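Local atomic coordinates of oxidoreductase (PDB entry 3Q2K), a protein that probably oxidises the 3'-hydroxyl of UDP-N-acetylglucosaminuronic acid with NAD as cofactor, a step in making 2,3-diacetamido-2,3-dideoxy-D-mannuronic acid. Residues 178-189 with 207-216; 196-206 with 237-245. One frame throughout, in Å; residues are numbered along the deposited sequence.

How the interactions relate
Both contacts are largely buried and lie in the C-terminal alpha/beta domain of this Gfo/Idh/MocA-type enzyme, their centres about 10 Å apart. Interaction 1 joins the end of strand 173-181 and the residues after it to the turn 207-209 and the start of helix 210-220. Its polar side chains meet mainly through the UDP-sugar HP7. Interaction 2 ties the loop before that helix to the chain entering strand 242-249, by direct backbone and carboxylate hydrogen bonds, and its Trp198 end reaches another subunit. The two contacts also touch. Asn207 ND2 lies 2.6 Å from Asp201 OD1, a probable hydrogen bond, and Tyr189 packs on Ile237. Both reach the same mixed sheet.

Interaction 1: residues 178-189 with 207-216. With HP7 ((2S,3S,4R,5R,6R)-5-acetamido-6-[[[(2R,3S,4R,5R)-5-(2,4-dioxopyrimidin-1-yl)-3,4-dihydroxy-oxolan-2-yl]methoxy-hydroxy-phosphoryl]oxy-hydroxy-phosphoryl]oxy-3,4-dihydroxy-oxane-2-carboxylic acid), chain V.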
loop_
_atom_site.group_PDB
_atom_site.type_symbol
_atom_site.label_atom_id
_atom_site.label_comp_id
_atom_site.label_asym_id
_atom_site.label_seq_id
_atom_site.Cartn_x
_atom_site.Cartn_y
_atom_site.Cartn_z
ATOM N N VAL C 178 14.876 -21.980 12.895
ATOM C CA VAL C 178 15.410 -23.007 12.014
ATOM C C VAL C 178 16.569 -22.450 11.189
ATOM O O VAL C 178 16.433 -21.400 10.560
ATOM C CB VAL C 178 14.328 -23.519 11.045
ATOM C CG1 VAL C 178 14.955 -24.476 10.054
ATOM C CG2 VAL C 178 13.187 -24.212 11.788
ATOM N N ASN C 179 17.694 -23.161 11.176
ATOM C CA ASN C 179 18.893 -22.715 10.471
ATOM C C ASN C 179 19.303 -23.756 9.438
ATOM O O ASN C 179 19.464 -24.923 9.783
ATOM C CB ASN C 179 20.038 -22.612 11.491
ATOM C CG ASN C 179 19.966 -21.343 12.331
ATOM O OD1 ASN C 179 19.235 -20.411 11.995
ATOM N ND2 ASN C 179 20.689 -21.302 13.445
ATOM N N VAL C 180 19.479 -23.354 8.184
ATOM C CA VAL C 180 20.105 -24.239 7.217
ATOM C C VAL C 180 21.333 -23.567 6.621
ATOM O O VAL C 180 21.242 -22.808 5.648
ATOM C CB VAL C 180 19.153 -24.706 6.102
ATOM C CG1 VAL C 180 19.886 -25.733 5.268
ATOM C CG2 VAL C 180 17.904 -25.355 6.696
ATOM N N PHE C 181 22.479 -23.895 7.213
ATOM C CA PHE C 181 23.728 -23.229 6.856
ATOM C C PHE C 181 24.569 -24.254 6.120
ATOM O O PHE C 181 25.363 -24.950 6.748
ATOM C CB PHE C 181 24.446 -22.769 8.128
ATOM C CG PHE C 181 23.698 -21.714 8.896
ATOM C CD1 PHE C 181 22.759 -20.915 8.258
ATOM C CD2 PHE C 181 23.939 -21.486 10.241
ATOM C CE1 PHE C 181 22.078 -19.918 8.937
ATOM C CE2 PHE C 181 23.237 -20.512 10.935
ATOM C CZ PHE C 181 22.310 -19.724 10.283
ATOM N N TRP C 182 24.401 -24.338 4.806
ATOM C CA TRP C 182 24.961 -25.472 4.092
ATOM C C TRP C 182 25.916 -24.909 3.048
ATOM O O TRP C 182 26.099 -23.691 3.019
ATOM C CB TRP C 182 23.831 -26.308 3.479
ATOM C CG TRP C 182 23.176 -27.289 4.416
ATOM C CD1 TRP C 182 23.392 -27.419 5.758
ATOM C CD2 TRP C 182 22.154 -28.241 4.086
ATOM N NE1 TRP C 182 22.609 -28.429 6.285
ATOM C CE2 TRP C 182 21.827 -28.927 5.273
ATOM C CE3 TRP C 182 21.503 -28.589 2.897
ATOM C CZ2 TRP C 182 20.875 -29.945 5.306
ATOM C CZ3 TRP C 182 20.566 -29.623 2.931
ATOM C CH2 TRP C 182 20.253 -30.268 4.131
ATOM N N THR C 183 26.523 -25.789 2.252
ATOM C CA THR C 183 27.530 -25.449 1.242
ATOM C C THR C 183 27.270 -25.992 -0.162
ATOM O O THR C 183 27.161 -27.193 -0.417
ATOM C CB THR C 183 28.949 -25.850 1.685
ATOM O OG1 THR C 183 29.160 -25.394 3.027
ATOM C CG2 THR C 183 30.007 -25.266 0.742
ATOM N N ARG C 184 27.156 -25.081 -1.119
ATOM C CA ARG C 184 26.972 -25.573 -2.474
ATOM C C ARG C 184 27.838 -24.650 -3.331
ATOM O O ARG C 184 27.541 -23.464 -3.463
ATOM C CB ARG C 184 25.508 -25.589 -2.934
ATOM C CG ARG C 184 24.569 -26.412 -2.070
ATOM C CD ARG C 184 24.738 -27.869 -2.441
ATOM N NE ARG C 184 23.655 -28.715 -1.967
ATOM C CZ ARG C 184 23.645 -29.267 -0.762
ATOM N NH1 ARG C 184 22.670 -30.080 -0.374
ATOM N NH2 ARG C 184 24.647 -28.938 0.032
ATOM N N PRO C 185 28.928 -25.193 -3.896
ATOM C CA PRO C 185 29.873 -24.440 -4.709
ATOM C C PRO C 185 29.369 -24.268 -6.138
ATOM O O PRO C 185 28.393 -24.892 -6.553
ATOM C CB PRO C 185 31.121 -25.316 -4.665
ATOM C CG PRO C 185 30.610 -26.703 -4.469
ATOM C CD PRO C 185 29.223 -26.637 -3.903
ATOM N N GLN C 186 30.002 -23.386 -6.902
ATOM C CA GLN C 186 29.429 -23.080 -8.201
ATOM C C GLN C 186 29.407 -24.352 -9.034
ATOM O O GLN C 186 28.525 -24.520 -9.874
ATOM C CB GLN C 186 30.233 -21.991 -8.915
ATOM C CG GLN C 186 29.705 -21.756 -10.322
ATOM C CD GLN C 186 28.358 -21.053 -10.207
ATOM O OE1 GLN C 186 28.109 -20.367 -9.219
ATOM N NE2 GLN C 186 27.474 -21.226 -11.181
ATOM N N GLU C 187 30.397 -25.224 -8.854
ATOM C CA GLU C 187 30.483 -26.448 -9.652
ATOM C C GLU C 187 29.316 -27.413 -9.415
ATOM O O GLU C 187 28.932 -28.152 -10.317
ATOM C CB GLU C 187 31.860 -27.120 -9.560
ATOM C CG GLU C 187 32.506 -27.153 -8.184
ATOM C CD GLU C 187 33.407 -25.965 -7.860
ATOM O OE1 GLU C 187 34.478 -26.190 -7.256
ATOM O OE2 GLU C 187 33.066 -24.796 -8.149
ATOM N N TYR C 188 28.704 -27.392 -8.234
ATOM C CA TYR C 188 27.427 -28.068 -8.021
ATOM C C TYR C 188 26.334 -27.666 -8.999
ATOM O O TYR C 188 25.614 -28.499 -9.556
ATOM C CB TYR C 188 26.912 -27.795 -6.604
ATOM C CG TYR C 188 25.469 -28.188 -6.344
ATOM C CD1 TYR C 188 25.108 -29.518 -6.131
ATOM C CD2 TYR C 188 24.460 -27.241 -6.209
ATOM C CE1 TYR C 188 23.795 -29.889 -5.856
ATOM C CE2 TYR C 188 23.141 -27.620 -5.932
ATOM C CZ TYR C 188 22.792 -28.947 -5.747
ATOM O OH TYR C 188 21.490 -29.350 -5.492
ATOM N N TYR C 189 26.222 -26.357 -9.191
ATOM C CA TYR C 189 25.115 -25.795 -9.961
ATOM C C TYR C 189 25.349 -26.091 -11.431
ATOM O O TYR C 189 24.394 -26.191 -12.197
ATOM C CB TYR C 189 24.949 -24.290 -9.716
ATOM C CG TYR C 189 24.387 -24.030 -8.327
ATOM C CD1 TYR C 189 23.032 -24.181 -8.066
ATOM C CD2 TYR C 189 25.215 -23.705 -7.265
ATOM C CE1 TYR C 189 22.525 -24.012 -6.797
ATOM C CE2 TYR C 189 24.725 -23.542 -5.987
ATOM C CZ TYR C 189 23.375 -23.696 -5.766
ATOM O OH TYR C 189 22.881 -23.522 -4.499
ATOM N N ASN C 207 14.800 -25.951 -3.070
ATOM C CA ASN C 207 15.527 -27.203 -3.226
ATOM C C ASN C 207 16.009 -27.729 -1.874
ATOM O O ASN C 207 15.350 -28.590 -1.294
ATOM C CB ASN C 207 16.640 -27.086 -4.273
ATOM C CG ASN C 207 17.276 -28.416 -4.547
ATOM O OD1 ASN C 207 17.419 -29.170 -3.588
ATOM N ND2 ASN C 207 17.590 -28.723 -5.804
ATOM N N GLN C 208 17.070 -27.166 -1.303
ATOM C CA GLN C 208 17.710 -27.783 -0.136
ATOM C C GLN C 208 16.998 -27.639 1.200
ATOM O O GLN C 208 17.037 -28.568 2.005
ATOM C CB GLN C 208 19.146 -27.282 0.078
ATOM C CG GLN C 208 20.122 -27.771 -0.966
ATOM C CD GLN C 208 20.139 -26.887 -2.197
ATOM O OE1 GLN C 208 19.546 -25.810 -2.209
ATOM N NE2 GLN C 208 20.865 -27.315 -3.221
ATOM N N ALA C 209 16.445 -26.460 1.471
ATOM C CA ALA C 209 15.867 -26.204 2.785
ATOM C C ALA C 209 14.381 -26.555 2.846
ATOM O O ALA C 209 13.729 -26.383 3.875
ATOM C CB ALA C 209 16.074 -24.746 3.182
ATOM N N SER C 210 13.833 -27.059 1.747
ATOM C CA SER C 210 12.424 -27.455 1.770
ATOM C C SER C 210 12.065 -28.503 2.830
ATOM O O SER C 210 10.980 -28.426 3.398
ATOM C CB SER C 210 11.940 -27.879 0.377
ATOM O OG SER C 210 12.679 -28.997 -0.080
ATOM N N HIS C 211 12.931 -29.481 3.084
ATOM C CA HIS C 211 12.790 -30.401 4.210
ATOM C C HIS C 211 12.642 -29.599 5.490
ATOM O O HIS C 211 12.099 -30.094 6.481
ATOM C CB HIS C 211 14.023 -31.298 4.397
ATOM C CG HIS C 211 14.476 -31.983 3.143
ATOM N ND1 HIS C 211 13.959 -33.194 2.735
ATOM C CD2 HIS C 211 15.362 -31.613 2.187
ATOM C CE1 HIS C 211 14.533 -33.555 1.600
ATOM N NE2 HIS C 211 15.397 -32.618 1.250
ATOM N N TYR C 212 13.226 -28.405 5.495
ATOM C CA TYR C 212 13.228 -27.613 6.718
ATOM C C TYR C 212 12.029 -26.678 6.756
ATOM O O TYR C 212 11.425 -26.493 7.806
ATOM C CB TYR C 212 14.553 -26.870 6.897
ATOM C CG TYR C 212 15.629 -27.904 7.093
ATOM C CD1 TYR C 212 16.095 -28.215 8.362
ATOM C CD2 TYR C 212 16.113 -28.625 6.009
ATOM C CE1 TYR C 212 17.042 -29.201 8.525
ATOM C CE2 TYR C 212 17.045 -29.632 6.173
ATOM C CZ TYR C 212 17.491 -29.923 7.442
ATOM O OH TYR C 212 18.455 -30.894 7.616
ATOM N N VAL C 213 11.658 -26.118 5.610
ATOM C CA VAL C 213 10.398 -25.396 5.531
ATOM C C VAL C 213 9.241 -26.300 5.922
ATOM O O VAL C 213 8.365 -25.827 6.641
ATOM C CB VAL C 213 10.210 -24.769 4.143
ATOM C CG1 VAL C 213 8.841 -24.134 4.000
ATOM C CG2 VAL C 213 11.275 -23.719 3.992
ATOM N N ASP C 214 9.330 -27.579 5.559
ATOM C CA ASP C 214 8.321 -28.596 5.853
ATOM C C ASP C 214 8.091 -28.737 7.353
ATOM O O ASP C 214 6.958 -28.944 7.779
ATOM C CB ASP C 214 8.709 -29.967 5.286
ATOM C CG ASP C 214 7.644 -31.029 5.517
ATOM O OD1 ASP C 214 6.495 -30.852 5.062
ATOM O OD2 ASP C 214 7.932 -32.062 6.156
ATOM N N LEU C 215 9.148 -28.630 8.151
ATOM C CA LEU C 215 9.028 -28.728 9.605
ATOM C C LEU C 215 8.172 -27.648 10.261
ATOM O O LEU C 215 7.608 -27.892 11.326
ATOM C CB LEU C 215 10.409 -28.659 10.256
ATOM C CG LEU C 215 11.449 -29.624 9.683
ATOM C CD1 LEU C 215 12.698 -29.585 10.562
ATOM C CD2 LEU C 215 10.861 -31.031 9.713
ATOM N N LEU C 216 8.103 -26.466 9.651
ATOM C CA LEU C 216 7.328 -25.361 10.204
ATOM C C LEU C 216 5.875 -25.714 10.472
ATOM O O LEU C 216 5.366 -25.534 11.581
ATOM C CB LEU C 216 7.435 -24.099 9.353
ATOM C CG LEU C 216 8.905 -23.730 9.133
ATOM C CD1 LEU C 216 9.039 -22.613 8.105
ATOM C CD2 LEU C 216 9.539 -23.317 10.449
HETATM N N1 HP7 V . 28.146 -30.331 -0.681
HETATM C C2 HP7 V . 29.237 -29.567 -0.524
HETATM O O2 HP7 V . 29.858 -28.981 -1.433
HETATM N N3 HP7 V . 29.740 -29.380 0.708
HETATM C C4 HP7 V . 29.136 -29.956 1.768
HETATM O O4 HP7 V . 29.645 -29.687 2.877
HETATM C C5 HP7 V . 28.000 -30.751 1.625
HETATM C C6 HP7 V . 27.507 -30.934 0.333
HETATM P PA HP7 V . 24.692 -34.148 -0.372
HETATM P PB HP7 V . 22.001 -35.117 -0.324
HETATM O "O'P" HP7 V . 21.824 -30.357 -2.891
HETATM O "O'Q" HP7 V . 20.836 -31.358 -4.482
HETATM C "C1'" HP7 V . 20.459 -33.018 -0.040
HETATM O O1A HP7 V . 24.977 -34.062 1.112
HETATM O O1B HP7 V . 22.015 -35.552 1.122
HETATM C C1C HP7 V . 27.640 -30.498 -2.042
HETATM C "C2'" HP7 V . 18.970 -32.800 0.242
HETATM N "N2'" HP7 V . 18.315 -33.856 1.001
HETATM O O2A HP7 V . 25.273 -35.225 -1.258
HETATM O O2B HP7 V . 22.123 -36.073 -1.482
HETATM C C2C HP7 V . 28.230 -31.759 -2.657
HETATM O O2C HP7 V . 28.415 -31.491 -4.048
HETATM C "C3'" HP7 V . 18.231 -32.759 -1.090
HETATM O "O3'" HP7 V . 16.808 -32.564 -0.985
HETATM O O3A HP7 V . 23.103 -33.968 -0.564
HETATM O O3B HP7 V . 20.600 -34.344 -0.553
HETATM C C3C HP7 V . 27.010 -32.660 -2.663
HETATM O O3C HP7 V . 27.187 -33.603 -3.718
HETATM C "C4'" HP7 V . 18.938 -31.729 -1.968
HETATM O "O4'" HP7 V . 18.223 -31.717 -3.209
HETATM C C4C HP7 V . 25.854 -31.708 -2.938
HETATM O O4C HP7 V . 26.219 -30.660 -2.044
HETATM C "C5'" HP7 V . 20.372 -32.165 -2.259
HETATM O "O5'" HP7 V . 21.045 -32.132 -1.005
HETATM C C5C HP7 V . 24.618 -32.353 -2.325
HETATM O O5C HP7 V . 25.060 -32.722 -1.018
HETATM C "C6'" HP7 V . 21.034 -31.252 -3.252
HETATM C "C7'" HP7 V . 18.339 -33.881 2.330
HETATM O "O7'" HP7 V . 18.842 -32.918 2.900
HETATM C "C8'" HP7 V . 17.769 -35.042 3.095
#
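Val180 and Tyr212 make the apolar centre of this contact. CG2 of Val180 sits over one face of the Tyr212 ring, 3.9 Å from its centroid, a CH-pi contact. This methyl is anti to the carbonyl carbon of Val180 and also meets Ala209 CB. Val178 continues the packing, its CG2 4.0 Å from Leu216 CD2. The Trp182 and Tyr212 rings meet obliquely, planes 84° apart, and Trp182 NE1 is hydrogen-bonded to Val286 O.

The polar contacts converge on the uronic acid of HP7. Arg184 NE and NH1 both donate to carboxylate O'P, at 2.6 Å from NE. Gln208 NE2 adds a straighter bond to O'P of 3.2 Å, at 164°. Both probably fix the carboxylate, and Arg184 probably offsets its charge. Tyr188 OH lies doubtfully close to O'Q. On the sugar, HP7 O4' donates to Asn207 OD1 (2.7 Å), Asn207 ND2 to Asp201 OD1, and His211 NE2 is 2.6 Å from HP7 O3' in a nearly straight hydrogen bond. His211 also touches NADH, so this corner joins substrate and cofactor sites.

Strand 178-181 and helix 210-216 run antiparallel, axes 9.3 Å apart. Strand 254-260 pairs with Val178 and Val180, and helix 342-361 packs on Val213 and Leu216.

Interaction 2: residues 196-206 with 237-245; sequences GKWEWDGGAFM and IEAEDTGVA
Glu240 holds the backbone of Ala204 and Phe205 with two hydrogen bonds. Ala204 N donates to Glu240 O (2.8 Å), and Phe205 N to Glu240 OE2 (2.8 Å, 166°), nearly along the C-O axis. The contact belongs to the alpha/beta domain of the Gfo/Idh/MocA family. It fastens the loop that leads into helix 210-220 to the start of strand 242-249, where Asp241 and Thr242 form a classic beta bulge opposite Ala231. CG of Glu240 lies between the backbone N and the carbonyl carbon (chi1 84°), and a bend at chi2 helps to turn the carboxylate back to the loop. Tyr356 OH of helix 342-361 also bonds to OE2, and so helps to position this carboxylate.

A second polar group lies near Gly196. Its carbonyl O accepts from Glu238 N and Ala239 N, which approach from opposite faces of its plane. Glu238 returns a bond through its side chain: Trp198 N donates to Glu238 OE1 at 3.2 Å, on the anti side. Lys197 NZ is 4.5 Å from Glu238 OE2, too far for a salt bridge.

Packing surrounds these bonds. The Trp198 indole lies with one face on the backbone of Glu238 and Ala239. Ala239 CA stands 3.6 Å from the centroid of the six-membered ring of Trp198, a CH-pi contact. Trp198 also packs on Arg250 of a neighbouring subunit. Gly203 brings its bare CA close to the facing chain.

Phe205 presents its ring edge to the strand, with Gly243 CA 3.6 Å from Phe205 CE2. Its ring also packs on Val259 and Ile355. At the tightest carbon contact, the methyl CB of Ala239 lies 3.2 Å from Gly203 CA.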
loop_
_atom_site.group_PDB
_atom_site.type_symbol
_atom_site.label_atom_id
_atom_site.label_comp_id
_atom_site.label_asym_id
_atom_site.label_seq_id
_atom_site.Cartn_x
_atom_site.Cartn_y
_atom_site.Cartn_z
ATOM N N GLY C 196 19.201 -24.362 -9.898
ATOM C CA GLY C 196 19.241 -22.938 -9.603
ATOM C C GLY C 196 18.335 -22.126 -10.514
ATOM O O GLY C 196 18.299 -20.899 -10.445
ATOM N N LYS C 197 17.593 -22.773 -11.402
ATOM C CA LYS C 197 16.578 -22.058 -12.183
ATOM C C LYS C 197 15.200 -21.967 -11.537
ATOM O O LYS C 197 14.800 -22.936 -10.887
ATOM C CB LYS C 197 16.405 -22.747 -13.530
ATOM C CG LYS C 197 17.731 -23.024 -14.216
ATOM C CD LYS C 197 17.609 -22.459 -15.617
ATOM C CE LYS C 197 18.938 -22.520 -16.347
ATOM N NZ LYS C 197 18.573 -22.382 -17.783
ATOM N N TRP C 198 14.480 -20.856 -11.685
ATOM C CA TRP C 198 13.127 -20.739 -11.125
ATOM C C TRP C 198 12.186 -21.823 -11.636
ATOM O O TRP C 198 11.493 -22.453 -10.847
ATOM C CB TRP C 198 12.414 -19.399 -11.376
ATOM C CG TRP C 198 13.112 -18.142 -10.917
ATOM C CD1 TRP C 198 13.622 -17.164 -11.725
ATOM C CD2 TRP C 198 13.385 -17.721 -9.570
ATOM N NE1 TRP C 198 14.196 -16.173 -10.965
ATOM C CE2 TRP C 198 14.084 -16.501 -9.639
ATOM C CE3 TRP C 198 13.101 -18.253 -8.310
ATOM C CZ2 TRP C 198 14.464 -15.796 -8.495
ATOM C CZ3 TRP C 198 13.484 -17.559 -7.176
ATOM C CH2 TRP C 198 14.171 -16.347 -7.273
ATOM N N GLU C 199 12.052 -21.982 -12.950
ATOM C CA GLU C 199 11.191 -23.005 -13.536
ATOM C C GLU C 199 11.510 -24.422 -13.051
ATOM O O GLU C 199 10.584 -25.129 -12.684
ATOM C CB GLU C 199 11.293 -22.992 -15.067
ATOM C CG GLU C 199 10.328 -23.946 -15.773
ATOM C CD GLU C 199 10.132 -23.558 -17.225
ATOM O OE1 GLU C 199 9.116 -23.988 -17.805
ATOM O OE2 GLU C 199 10.959 -22.819 -17.802
ATOM N N TRP C 200 12.776 -24.837 -13.006
ATOM C CA TRP C 200 13.122 -26.238 -12.806
ATOM C C TRP C 200 13.403 -26.637 -11.358
ATOM O O TRP C 200 13.261 -27.803 -10.979
ATOM C CB TRP C 200 14.218 -26.674 -13.796
ATOM C CG TRP C 200 13.861 -26.275 -15.209
ATOM C CD1 TRP C 200 14.505 -25.358 -15.994
ATOM C CD2 TRP C 200 12.745 -26.734 -15.984
ATOM N NE1 TRP C 200 13.879 -25.240 -17.214
ATOM C CE2 TRP C 200 12.789 -26.069 -17.229
ATOM C CE3 TRP C 200 11.730 -27.671 -15.757
ATOM C CZ2 TRP C 200 11.848 -26.284 -18.233
ATOM C CZ3 TRP C 200 10.789 -27.880 -16.759
ATOM C CH2 TRP C 200 10.871 -27.210 -17.991
ATOM N N ASP C 201 13.820 -25.685 -10.531
ATOM C CA ASP C 201 14.500 -25.990 -9.271
ATOM C C ASP C 201 14.101 -25.014 -8.166
ATOM O O ASP C 201 13.770 -25.427 -7.058
ATOM C CB ASP C 201 16.006 -25.886 -9.548
ATOM C CG ASP C 201 16.906 -26.460 -8.461
ATOM O OD1 ASP C 201 16.512 -27.121 -7.470
ATOM O OD2 ASP C 201 18.119 -26.219 -8.629
ATOM N N GLY C 202 14.105 -23.714 -8.437
ATOM C CA GLY C 202 14.042 -22.740 -7.351
ATOM C C GLY C 202 15.418 -22.610 -6.731
ATOM O O GLY C 202 16.405 -23.099 -7.280
ATOM N N GLY C 203 15.505 -21.963 -5.576
ATOM C CA GLY C 203 16.804 -21.651 -4.984
ATOM C C GLY C 203 17.035 -22.397 -3.684
ATOM O O GLY C 203 16.379 -23.411 -3.434
ATOM N N ALA C 204 17.884 -21.858 -2.815
ATOM C CA ALA C 204 18.146 -22.534 -1.548
ATOM C C ALA C 204 16.923 -23.039 -0.775
ATOM O O ALA C 204 16.992 -24.010 -0.011
ATOM C CB ALA C 204 18.882 -21.579 -0.634
ATOM N N PHE C 205 15.840 -22.269 -0.827
ATOM C CA PHE C 205 14.666 -22.564 -0.002
ATOM C C PHE C 205 13.920 -23.750 -0.594
ATOM O O PHE C 205 13.622 -24.709 0.119
ATOM C CB PHE C 205 13.680 -21.393 0.142
ATOM C CG PHE C 205 14.050 -20.432 1.234
ATOM C CD1 PHE C 205 13.556 -20.591 2.516
ATOM C CD2 PHE C 205 14.919 -19.376 0.988
ATOM C CE1 PHE C 205 13.881 -19.686 3.509
ATOM C CE2 PHE C 205 15.271 -18.492 1.987
ATOM C CZ PHE C 205 14.741 -18.633 3.249
ATOM N N MET C 206 13.653 -23.670 -1.894
ATOM C CA MET C 206 12.801 -24.639 -2.567
ATOM C C MET C 206 13.504 -25.977 -2.775
ATOM O O MET C 206 12.898 -27.035 -2.629
ATOM C CB MET C 206 12.338 -24.111 -3.922
ATOM C CG MET C 206 11.369 -25.030 -4.652
ATOM S SD MET C 206 10.689 -24.070 -6.018
ATOM C CE MET C 206 9.330 -23.270 -5.175
ATOM N N ILE C 237 23.418 -18.205 -10.707
ATOM C CA ILE C 237 22.217 -19.024 -10.872
ATOM C C ILE C 237 21.057 -18.031 -10.892
ATOM O O ILE C 237 21.305 -16.857 -10.609
ATOM C CB ILE C 237 22.004 -19.940 -9.650
ATOM C CG1 ILE C 237 21.979 -19.103 -8.370
ATOM C CG2 ILE C 237 23.060 -21.036 -9.588
ATOM C CD1 ILE C 237 21.543 -19.861 -7.123
ATOM N N GLU C 238 19.825 -18.470 -11.142
ATOM C CA GLU C 238 18.711 -17.530 -11.201
ATOM C C GLU C 238 18.053 -17.185 -9.864
ATOM O O GLU C 238 17.607 -16.060 -9.672
ATOM C CB GLU C 238 17.624 -18.056 -12.133
ATOM C CG GLU C 238 18.095 -18.300 -13.555
ATOM C CD GLU C 238 16.939 -18.734 -14.440
ATOM O OE1 GLU C 238 15.880 -19.104 -13.900
ATOM O OE2 GLU C 238 17.030 -18.701 -15.682
ATOM N N ALA C 239 17.973 -18.167 -8.974
ATOM C CA ALA C 239 17.155 -18.162 -7.767
ATOM C C ALA C 239 18.078 -17.737 -6.642
ATOM O O ALA C 239 19.248 -17.427 -6.872
ATOM C CB ALA C 239 16.683 -19.606 -7.495
ATOM N N GLU C 240 17.561 -17.796 -5.421
ATOM C CA GLU C 240 18.329 -17.208 -4.325
ATOM C C GLU C 240 19.295 -18.264 -3.793
ATOM O O GLU C 240 18.953 -19.442 -3.871
ATOM C CB GLU C 240 17.398 -16.756 -3.198
ATOM C CG GLU C 240 17.038 -17.904 -2.261
ATOM C CD GLU C 240 15.946 -18.800 -2.821
ATOM O OE1 GLU C 240 15.395 -18.466 -3.887
ATOM O OE2 GLU C 240 15.599 -19.843 -2.224
ATOM N N ASP C 241 20.470 -17.878 -3.297
ATOM C CA ASP C 241 21.379 -18.799 -2.619
ATOM C C ASP C 241 21.376 -18.515 -1.127
ATOM O O ASP C 241 21.950 -19.289 -0.365
ATOM C CB ASP C 241 22.826 -18.730 -3.136
ATOM C CG ASP C 241 23.440 -17.344 -3.080
ATOM O OD1 ASP C 241 23.079 -16.495 -2.239
ATOM O OD2 ASP C 241 24.356 -17.102 -3.893
ATOM N N THR C 242 20.740 -17.420 -0.721
ATOM C CA THR C 242 20.743 -17.040 0.681
ATOM C C THR C 242 19.421 -16.351 0.981
ATOM O O THR C 242 18.931 -15.554 0.174
ATOM C CB THR C 242 21.847 -15.976 0.807
ATOM O OG1 THR C 242 23.093 -16.576 0.436
ATOM C CG2 THR C 242 21.889 -15.399 2.202
ATOM N N GLY C 243 18.867 -16.627 2.155
ATOM C CA GLY C 243 17.714 -15.867 2.603
ATOM C C GLY C 243 17.298 -16.102 4.036
ATOM O O GLY C 243 17.839 -16.939 4.761
ATOM N N VAL C 244 16.319 -15.296 4.425
ATOM C CA VAL C 244 15.720 -15.357 5.761
ATOM C C VAL C 244 14.210 -15.131 5.631
ATOM O O VAL C 244 13.785 -14.277 4.849
ATOM C CB VAL C 244 16.380 -14.305 6.694
ATOM C CG1 VAL C 244 16.105 -12.877 6.257
ATOM C CG2 VAL C 244 15.801 -14.404 8.093
ATOM N N ALA C 245 13.411 -15.862 6.404
ATOM C CA ALA C 245 11.979 -15.600 6.547
ATOM C C ALA C 245 11.600 -15.388 8.002
ATOM O O ALA C 245 12.030 -16.192 8.836
ATOM C CB ALA C 245 11.132 -16.739 5.980
#